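Local coordinates for protein 2-C-methyl-D-erythritol 2,4-cyclodiphosphate synthase (Francisella tularensis subsp. tularensis, PDB 3RE3) that probably catalyses cyclisation of a CDP-methylerythritol phosphate to 2-C-methyl-D-erythritol 2,4-cyclodiphosphate with release of CMP, in the non-mevalonate route to isoprenoids, at residues L46-C51 with G61-H66; F81-I86 with A123-I128; K117-L122 with I128-I133. One frame throughout, in Å; residues are numbered along the deposited sequence. Where two conformers were deposited one is given.

Overall arrangement
The three contacts tie together helices and loops of one chain of the trimer, each partly buried. Contact 1, nearest the chain's centre (about 8 Å between centres), joins helix 45-57 to the short helix 63-66 beside a bound pyrophosphate. Contacts 2 and 3 both use helix 115-126 and share Ile-128. Contact 2, about 12 Å out, is touched by no other chain; contact 3, farthest at about 13 Å, includes the exposed Ile-130 and reaches a neighbouring subunit. Leu-83 of contact 2 touches Cys-51 and Leu-122, so the apolar packing of the three contacts is joined through it. The chemistry differs by place: aromatic face and methyl near the ligand, aliphatic packing between helices, and a buried arginine holding a backbone carbonyl.

Contact 1 (L46-C51 with G61-H66); sequences LIHALC and GDIGKH. With POP (pyrophosphate 2-), chain E.
His-48 and Ile-63 meet with their side chains set obliquely, the CD1 methyl of Ile-63 lying over one face of the imidazole and displaced toward its rim. The line from Ile-63 CD1 to the ring centroid of His-48 is 25° off the ring normal, as expected of a CH-pi contact; the modelled approach to CD2 is too short to be trusted, so the spacing is doubtful. O1 of a bound pyrophosphate lies over the opposite face, 3.2 Å from His-48 CE1. The torsion chi1 of -169° turns the ring of His-48 away from the backbone N, in reach of both partners. One turn later, Cys-51 aims its CB at the same isoleucine, 3.7 Å from Ile-63 CG1, and no hydrogen bond crosses the contact. Ile-63 itself is placed by polar bonds: its N donates to Asp-52 OD1, and the preceding Asp-62 occupies the N-cap, its OD1 accepting from Lys-65 N at 3.2 Å. Gly-61 N, at the start of the segment, bonds to Asn-134 OD1 of the second subunit. Such a ring, beside Asp-13, with a methyl on one face and an anion on the other, is consistent with Ile-63 serving as an apolar backing for His-48.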
loop_
_atom_site.group_PDB
_atom_site.type_symbol
_atom_site.label_atom_id
_atom_site.label_comp_id
_atom_site.label_asym_id
_atom_site.label_seq_id
_atom_site.Cartn_x
_atom_site.Cartn_y
_atom_site.Cartn_z
ATOM N N LEU A 46 8.211 -2.024 11.701
ATOM C CA LEU A 46 8.516 -2.831 10.520
ATOM C C LEU A 46 8.243 -4.313 10.756
ATOM O O LEU A 46 7.564 -4.960 9.968
ATOM C CB LEU A 46 9.952 -2.610 10.036
ATOM C CG LEU A 46 10.247 -3.276 8.690
ATOM C CD1 LEU A 46 11.536 -2.791 8.049
ATOM C CD2 LEU A 46 10.305 -4.765 8.867
ATOM N N ILE A 47 8.776 -4.853 11.840
ATOM C CA ILE A 47 8.574 -6.261 12.100
ATOM C C ILE A 47 7.078 -6.525 12.253
ATOM O O ILE A 47 6.577 -7.599 11.930
ATOM C CB ILE A 47 9.368 -6.732 13.321
ATOM C CG1 ILE A 47 10.859 -6.722 12.987
ATOM C CG2 ILE A 47 8.916 -8.122 13.760
ATOM C CD1 ILE A 47 11.719 -7.470 13.977
ATOM N N HIS A 48 6.366 -5.532 12.749
ATOM C CA HIS A 48 4.927 -5.656 12.901
ATOM C C HIS A 48 4.229 -5.770 11.539
ATOM O O HIS A 48 3.505 -6.734 11.291
ATOM C CB HIS A 48 4.374 -4.475 13.702
ATOM C CG HIS A 48 2.950 -4.647 14.129
ATOM N ND1 HIS A 48 2.539 -4.474 15.430
ATOM C CD2 HIS A 48 1.839 -4.961 13.420
ATOM C CE1 HIS A 48 1.236 -4.685 15.511
ATOM N NE2 HIS A 48 0.790 -4.982 14.306
ATOM N N ALA A 49 4.460 -4.808 10.651
ATOM C CA ALA A 49 3.847 -4.868 9.337
ATOM C C ALA A 49 4.288 -6.161 8.618
ATOM O O ALA A 49 3.520 -6.784 7.880
ATOM C CB ALA A 49 4.222 -3.646 8.531
ATOM N N LEU A 50 5.530 -6.569 8.861
ATOM C CA LEU A 50 6.095 -7.759 8.234
ATOM C C LEU A 50 5.374 -9.030 8.672
ATOM O O LEU A 50 5.004 -9.838 7.842
ATOM C CB LEU A 50 7.581 -7.864 8.549
ATOM C CG LEU A 50 8.284 -9.115 8.060
ATOM C CD1 LEU A 50 8.165 -9.209 6.563
ATOM C CD2 LEU A 50 9.743 -9.076 8.463
ATOM N N CYS A 51 5.182 -9.202 9.978
ATOM C CA CYS A 51 4.399 -10.316 10.502
ATOM C C CYS A 51 2.993 -10.316 9.931
ATOM O O CYS A 51 2.487 -11.351 9.513
ATOM C CB CYS A 51 4.325 -10.251 12.020
ATOM S SG CYS A 51 5.896 -10.550 12.842
ATOM N N GLY A 61 -5.061 -14.095 9.264
ATOM C CA GLY A 61 -5.405 -12.835 9.911
ATOM C C GLY A 61 -4.249 -11.906 10.241
ATOM O O GLY A 61 -3.561 -11.439 9.333
ATOM N N ASP A 62 -4.112 -11.517 11.503
ATOM C CA ASP A 62 -2.995 -10.654 11.901
ATOM C C ASP A 62 -2.299 -11.177 13.148
ATOM O O ASP A 62 -2.681 -12.206 13.691
ATOM C CB ASP A 62 -3.454 -9.198 12.097
ATOM C CG ASP A 62 -4.707 -9.085 12.965
ATOM O OD1 ASP A 62 -4.959 -10.014 13.769
ATOM O OD2 ASP A 62 -5.439 -8.069 12.842
ATOM N N ILE A 63 -1.266 -10.473 13.592
ATOM C CA ILE A 63 -0.530 -10.876 14.780
ATOM C C ILE A 63 -1.472 -10.944 15.975
ATOM O O ILE A 63 -1.280 -11.758 16.878
ATOM C CB ILE A 63 0.606 -9.895 15.073
ATOM C CG1 ILE A 63 1.204 -9.414 13.756
ATOM C CG2 ILE A 63 1.677 -10.548 15.929
ATOM C CD1 ILE A 63 1.845 -8.057 13.844
ATOM N N GLY A 64 -2.499 -10.096 15.962
ATOM C CA GLY A 64 -3.505 -10.065 17.010
ATOM C C GLY A 64 -4.267 -11.362 17.214
ATOM O O GLY A 64 -4.593 -11.719 18.346
ATOM N N LYS A 65 -4.560 -12.070 16.125
ATOM C CA LYS A 65 -5.247 -13.359 16.210
ATOM C C LYS A 65 -4.446 -14.378 17.024
ATOM O O LYS A 65 -5.014 -15.269 17.657
ATOM C CB LYS A 65 -5.501 -13.927 14.812
ATOM C CG LYS A 65 -6.963 -13.974 14.363
ATOM C CD LYS A 65 -7.124 -15.029 13.249
ATOM C CE LYS A 65 -8.385 -14.830 12.403
ATOM N NZ LYS A 65 -8.257 -15.408 11.023
ATOM N N HIS A 66 -3.123 -14.279 16.954
ATOM C CA HIS A 66 -2.236 -15.241 17.610
ATOM C C HIS A 66 -1.607 -14.869 18.968
ATOM O O HIS A 66 -0.873 -15.676 19.553
ATOM C CB HIS A 66 -1.188 -15.712 16.609
ATOM C CG HIS A 66 -1.786 -16.168 15.318
ATOM N ND1 HIS A 66 -2.027 -17.496 15.036
ATOM C CD2 HIS A 66 -2.254 -15.469 14.257
ATOM C CE1 HIS A 66 -2.587 -17.596 13.845
ATOM N NE2 HIS A 66 -2.735 -16.380 13.350
HETATM P P1 POP E . 0.479 -0.399 15.923
HETATM O O1 POP E . 0.017 -1.747 15.418
HETATM O O2 POP E . -0.254 0.687 15.168
HETATM O O3 POP E . 0.167 -0.287 17.395
HETATM O O POP E . 2.074 -0.252 15.695
HETATM P P2 POP E . 3.190 -0.509 16.841
HETATM O O4 POP E . 4.521 -0.706 16.157
HETATM O O5 POP E . 3.271 0.670 17.786
HETATM O O6 POP E . 2.868 -1.765 17.620
#

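Contact 2 (F81-I86 with A123-I128); sequences FFLAEI and ANILEI
Leu-83, Ala-84, Ile-125 and Leu-126 meet through aliphatic groups alone; the flat groups, the rings of Phe-81 and Phe-82, belong to the same helix but stay clear of segment 123-128. Phe-82 makes an edge-to-face pair with Phe-67. In the conformer given, CD2 of Phe-81 lies above the face of the Phe-82 ring, and OE2 of Glu-85 above that of Phe-81; since Phe-81 was deposited in two conformers, both placements are doubtful. Glu-85 also forms a salt bridge through OE1 with Lys-88.

Across the contact, the backbones come closest at Ala-84 and Ile-125, whose CA atoms are 6.3 Å apart. The small side chain at Ala-84 is compatible with this approach: Ile-125 CG2 rests 4.0 Å from Ala-84 CA and 4.2 Å from Ala-84 CB. The same methyl reaches Leu-83 CG at 4.2 Å. Leu-83 has chi1 -166°, with CG opposite the backbone N, and this sends its branch toward the other helix, where CD1 lies 4.0 Å from Leu-126 CD2. These two leucines cross at about a right angle. Just beyond them, helix 115-126 ends in a Schellman motif: Glu-127 has positive phi, and the backbone bonds Ile-128 N to Ala-123 O and Glu-127 N to Asn-124 O, each 3.0 Å, close the last turn. Leu-83 also touches helix 45-57, and Leu-126 touches Ile-100 of strand 96-105. This is helix-to-helix packing in the layer that covers the sheet, as in the alpha-beta half sandwich of the YgbB family.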
loop_
_atom_site.group_PDB
_atom_site.type_symbol
_atom_site.label_atom_id
_atom_site.label_comp_id
_atom_site.label_asym_id
_atom_site.label_seq_id
_atom_site.Cartn_x
_atom_site.Cartn_y
_atom_site.Cartn_z
ATOM N N PHE A 81 11.475 -11.919 18.472
ATOM C CA PHE A 81 10.857 -13.145 18.950
ATOM C C PHE A 81 9.639 -13.493 18.109
ATOM O O PHE A 81 9.527 -14.603 17.586
ATOM C CB PHE A 81 10.440 -12.992 20.416
ATOM C CG PHE A 81 9.456 -14.031 20.881
ATOM C CD1 PHE A 81 9.897 -15.206 21.463
ATOM C CD2 PHE A 81 8.090 -13.829 20.741
ATOM C CE1 PHE A 81 8.998 -16.164 21.890
ATOM C CE2 PHE A 81 7.186 -14.783 21.165
ATOM C CZ PHE A 81 7.640 -15.952 21.740
ATOM N N PHE A 82 8.728 -12.533 17.993
ATOM C CA PHE A 82 7.495 -12.726 17.242
ATOM C C PHE A 82 7.800 -13.145 15.818
ATOM O O PHE A 82 7.197 -14.069 15.279
ATOM C CB PHE A 82 6.669 -11.448 17.248
ATOM C CG PHE A 82 6.243 -11.035 18.611
ATOM C CD1 PHE A 82 5.055 -11.498 19.144
ATOM C CD2 PHE A 82 7.045 -10.208 19.385
ATOM C CE1 PHE A 82 4.659 -11.125 20.418
ATOM C CE2 PHE A 82 6.654 -9.830 20.660
ATOM C CZ PHE A 82 5.461 -10.292 21.176
ATOM N N LEU A 83 8.760 -12.458 15.223
ATOM C CA LEU A 83 9.203 -12.781 13.886
ATOM C C LEU A 83 9.661 -14.242 13.820
ATOM O O LEU A 83 9.443 -14.936 12.823
ATOM C CB LEU A 83 10.327 -11.846 13.476
ATOM C CG LEU A 83 10.595 -11.915 11.995
ATOM C CD1 LEU A 83 9.286 -11.727 11.253
ATOM C CD2 LEU A 83 11.604 -10.858 11.610
ATOM N N ALA A 84 10.279 -14.717 14.897
ATOM C CA ALA A 84 10.736 -16.090 14.927
ATOM C C ALA A 84 9.557 -17.052 15.072
ATOM O O ALA A 84 9.581 -18.160 14.540
ATOM C CB ALA A 84 11.758 -16.293 16.027
ATOM N N GLU A 85 8.511 -16.639 15.771
ATOM C CA GLU A 85 7.336 -17.494 15.840
ATOM C C GLU A 85 6.626 -17.535 14.497
ATOM O O GLU A 85 6.158 -18.580 14.072
ATOM C CB GLU A 85 6.390 -17.061 16.956
ATOM C CG GLU A 85 6.493 -17.929 18.201
ATOM C CD GLU A 85 7.931 -18.158 18.647
ATOM O OE1 GLU A 85 8.256 -19.304 19.028
ATOM O OE2 GLU A 85 8.735 -17.198 18.622
ATOM N N ILE A 86 6.560 -16.394 13.820
ATOM C CA ILE A 86 5.983 -16.344 12.484
ATOM C C ILE A 86 6.779 -17.222 11.504
ATOM O O ILE A 86 6.210 -17.832 10.597
ATOM C CB ILE A 86 5.833 -14.879 11.978
ATOM C CG1 ILE A 86 4.503 -14.305 12.451
ATOM C CG2 ILE A 86 5.885 -14.799 10.466
ATOM C CD1 ILE A 86 4.406 -14.174 13.955
ATOM N N ALA A 123 16.822 -11.065 7.589
ATOM C CA ALA A 123 17.153 -12.170 6.702
ATOM C C ALA A 123 17.651 -13.351 7.528
ATOM O O ALA A 123 17.394 -14.509 7.197
ATOM C CB ALA A 123 18.214 -11.759 5.687
ATOM N N ASN A 124 18.389 -13.044 8.588
ATOM C CA ASN A 124 18.947 -14.073 9.438
ATOM C C ASN A 124 17.850 -14.828 10.157
ATOM O O ASN A 124 17.784 -16.047 10.093
ATOM C CB ASN A 124 19.930 -13.475 10.442
ATOM C CG ASN A 124 20.674 -14.536 11.227
ATOM O OD1 ASN A 124 21.592 -15.163 10.718
ATOM N ND2 ASN A 124 20.275 -14.742 12.468
ATOM N N ILE A 125 16.982 -14.096 10.839
ATOM C CA ILE A 125 15.915 -14.727 11.616
ATOM C C ILE A 125 15.026 -15.555 10.696
ATOM O O ILE A 125 14.566 -16.636 11.056
ATOM C CB ILE A 125 15.026 -13.708 12.339
ATOM C CG1 ILE A 125 15.822 -12.979 13.415
ATOM C CG2 ILE A 125 13.817 -14.407 12.953
ATOM C CD1 ILE A 125 15.495 -11.510 13.498
ATOM N N LEU A 126 14.785 -15.024 9.505
ATOM C CA LEU A 126 13.872 -15.629 8.557
ATOM C C LEU A 126 14.575 -16.683 7.717
ATOM O O LEU A 126 13.935 -17.450 6.992
ATOM C CB LEU A 126 13.278 -14.557 7.656
ATOM C CG LEU A 126 12.280 -13.607 8.316
ATOM C CD1 LEU A 126 11.842 -12.530 7.334
ATOM C CD2 LEU A 126 11.083 -14.400 8.831
ATOM N N GLU A 127 15.900 -16.704 7.816
ATOM C CA GLU A 127 16.709 -17.669 7.092
ATOM C C GLU A 127 16.439 -17.595 5.600
ATOM O O GLU A 127 16.113 -18.594 4.970
ATOM C CB GLU A 127 16.435 -19.065 7.625
ATOM C CG GLU A 127 16.716 -19.180 9.100
ATOM C CD GLU A 127 16.138 -20.432 9.694
ATOM O OE1 GLU A 127 16.414 -21.531 9.151
ATOM O OE2 GLU A 127 15.397 -20.307 10.695
ATOM N N ILE A 128 16.543 -16.389 5.055
ATOM C CA ILE A 128 16.537 -16.178 3.617
ATOM C C ILE A 128 17.760 -15.340 3.276
ATOM O O ILE A 128 18.496 -14.901 4.157
ATOM C CB ILE A 128 15.321 -15.375 3.170
ATOM C CG1 ILE A 128 15.386 -13.969 3.789
ATOM C CG2 ILE A 128 14.041 -16.082 3.537
ATOM C CD1 ILE A 128 14.085 -13.483 4.376
#

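Contact 3 (K117-L122 with I128-I133); sequences KMRACL and IQISQI
Arg-119 leaves helix 115-126 with chi2 extended and then bends at chi3, 83°, and this turn brings its guanidinium to the backbone of Ile-133 and to Ile-130. The NE donates to Ile-133 O at 2.7 Å with an N-H...O angle of 165°, in the plane of the carbonyl and only 2° out of the guanidinium plane. A weak second bond runs from Arg-119 NH1 to Ile-133 O at 3.2 Å, which probably limits rotation of the guanidinium. Over one guanidinium face, near its centre, lies the CG2 methyl of Ile-130, 3.6 Å from Arg-119 CZ, the two side chains crossing at about a right angle. Leu-122 CD1 packs 3.7 Å from Ile-133 CD1, these side chains again roughly perpendicular. Within the turn, Gln-129 N donates to Gln-132 OE1 at 2.7 Å, bracing the short 3-10 segment 130-132. Arg-119 NH1 further gives a weak bond to Gly-59 O of the third subunit, and Ser-131 O accepts from Arg-7 NH2 of that subunit. The contact therefore ties the loop, and the first residue of strand 133-138, to the helix before it, with Ile-133 packed on strand 96-105 and Leu-122 packing on Leu-83 of helix 79-92.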
loop_
_atom_site.group_PDB
_atom_site.type_symbol
_atom_site.label_atom_id
_atom_site.label_comp_id
_atom_site.label_asym_id
_atom_site.label_seq_id
_atom_site.Cartn_x
_atom_site.Cartn_y
_atom_site.Cartn_z
ATOM N N LYS A 117 21.626 -3.002 8.279
ATOM C CA LYS A 117 21.585 -3.733 9.521
ATOM C C LYS A 117 20.248 -4.433 9.661
ATOM O O LYS A 117 20.201 -5.590 10.063
ATOM C CB LYS A 117 21.850 -2.817 10.720
ATOM C CG LYS A 117 23.315 -2.597 11.009
ATOM C CD LYS A 117 23.531 -1.730 12.238
ATOM C CE LYS A 117 23.164 -0.266 11.977
ATOM N NZ LYS A 117 23.219 0.566 13.222
HETATM N N MSE A 118 19.168 -3.726 9.332
HETATM C CA MSE A 118 17.836 -4.305 9.422
HETATM C C MSE A 118 17.708 -5.516 8.500
HETATM O O MSE A 118 17.119 -6.531 8.874
HETATM C CB MSE A 118 16.762 -3.296 9.047
HETATM C CG MSE A 118 16.677 -2.077 9.945
HETATM SE SE MSE A 118 15.307 -0.864 9.207
HETATM C CE MSE A 118 15.549 0.657 10.413
ATOM N N ARG A 119 18.252 -5.400 7.293
ATOM C CA ARG A 119 18.105 -6.448 6.309
ATOM C C ARG A 119 18.819 -7.710 6.779
ATOM O O ARG A 119 18.286 -8.808 6.655
ATOM C CB ARG A 119 18.664 -6.011 4.963
ATOM C CG ARG A 119 17.915 -4.905 4.303
ATOM C CD ARG A 119 18.552 -4.583 2.965
ATOM N NE ARG A 119 18.101 -5.477 1.906
ATOM C CZ ARG A 119 18.774 -5.705 0.785
ATOM N NH1 ARG A 119 18.276 -6.516 -0.134
ATOM N NH2 ARG A 119 19.949 -5.121 0.581
ATOM N N ALA A 120 20.019 -7.541 7.327
ATOM C CA ALA A 120 20.833 -8.665 7.761
ATOM C C ALA A 120 20.163 -9.344 8.944
ATOM O O ALA A 120 20.049 -10.573 9.011
ATOM C CB ALA A 120 22.221 -8.191 8.142
ATOM N N CYS A 121 19.717 -8.518 9.869
ATOM C CA CYS A 121 19.024 -8.975 11.057
ATOM C C CYS A 121 17.821 -9.840 10.707
ATOM O O CYS A 121 17.663 -10.928 11.239
ATOM C CB CYS A 121 18.574 -7.766 11.890
ATOM S SG CYS A 121 17.462 -8.149 13.238
ATOM N N LEU A 122 16.965 -9.350 9.820
ATOM C CA LEU A 122 15.733 -10.056 9.524
ATOM C C LEU A 122 15.958 -11.239 8.579
ATOM O O LEU A 122 15.346 -12.290 8.741
ATOM C CB LEU A 122 14.682 -9.106 8.955
ATOM C CG LEU A 122 14.466 -7.734 9.607
ATOM C CD1 LEU A 122 13.577 -6.899 8.704
ATOM C CD2 LEU A 122 13.884 -7.816 11.008
ATOM N N ILE A 128 16.543 -16.389 5.055
ATOM C CA ILE A 128 16.537 -16.178 3.617
ATOM C C ILE A 128 17.760 -15.340 3.276
ATOM O O ILE A 128 18.496 -14.901 4.157
ATOM C CB ILE A 128 15.321 -15.375 3.170
ATOM C CG1 ILE A 128 15.386 -13.969 3.789
ATOM C CG2 ILE A 128 14.041 -16.082 3.537
ATOM C CD1 ILE A 128 14.085 -13.483 4.376
ATOM N N GLN A 129 17.949 -15.089 1.991
ATOM C CA GLN A 129 19.035 -14.234 1.546
ATOM C C GLN A 129 18.697 -12.762 1.774
ATOM O O GLN A 129 17.539 -12.348 1.677
ATOM C CB GLN A 129 19.338 -14.488 0.068
ATOM C CG GLN A 129 19.868 -15.874 -0.210
ATOM C CD GLN A 129 20.977 -16.253 0.754
ATOM O OE1 GLN A 129 22.071 -15.681 0.717
ATOM N NE2 GLN A 129 20.694 -17.209 1.640
ATOM N N ILE A 130 19.714 -11.971 2.079
ATOM C CA ILE A 130 19.521 -10.539 2.203
ATOM C C ILE A 130 18.841 -10.005 0.946
ATOM O O ILE A 130 18.029 -9.074 1.008
ATOM C CB ILE A 130 20.853 -9.808 2.443
ATOM C CG1 ILE A 130 21.279 -9.981 3.896
ATOM C CG2 ILE A 130 20.728 -8.333 2.158
ATOM C CD1 ILE A 130 22.720 -9.593 4.151
ATOM N N SER A 131 19.148 -10.614 -0.189
ATOM C CA SER A 131 18.632 -10.131 -1.457
ATOM C C SER A 131 17.161 -10.480 -1.624
ATOM O O SER A 131 16.487 -10.006 -2.538
ATOM C CB SER A 131 19.446 -10.702 -2.614
ATOM O OG SER A 131 19.506 -12.118 -2.551
ATOM N N GLN A 132 16.665 -11.316 -0.730
ATOM C CA GLN A 132 15.262 -11.654 -0.740
ATOM C C GLN A 132 14.403 -10.726 0.103
ATOM O O GLN A 132 13.184 -10.875 0.101
ATOM C CB GLN A 132 15.072 -13.050 -0.206
ATOM C CG GLN A 132 15.441 -14.150 -1.160
ATOM C CD GLN A 132 15.276 -15.485 -0.494
ATOM O OE1 GLN A 132 16.171 -15.950 0.207
ATOM N NE2 GLN A 132 14.109 -16.086 -0.659
ATOM N N ILE A 133 15.023 -9.812 0.853
ATOM C CA ILE A 133 14.257 -8.804 1.610
ATOM C C ILE A 133 14.727 -7.361 1.418
ATOM O O ILE A 133 15.802 -6.973 1.852
ATOM C CB ILE A 133 14.161 -9.101 3.122
ATOM C CG1 ILE A 133 13.611 -7.869 3.837
ATOM C CG2 ILE A 133 15.519 -9.477 3.708
ATOM C CD1 ILE A 133 13.063 -8.162 5.227
#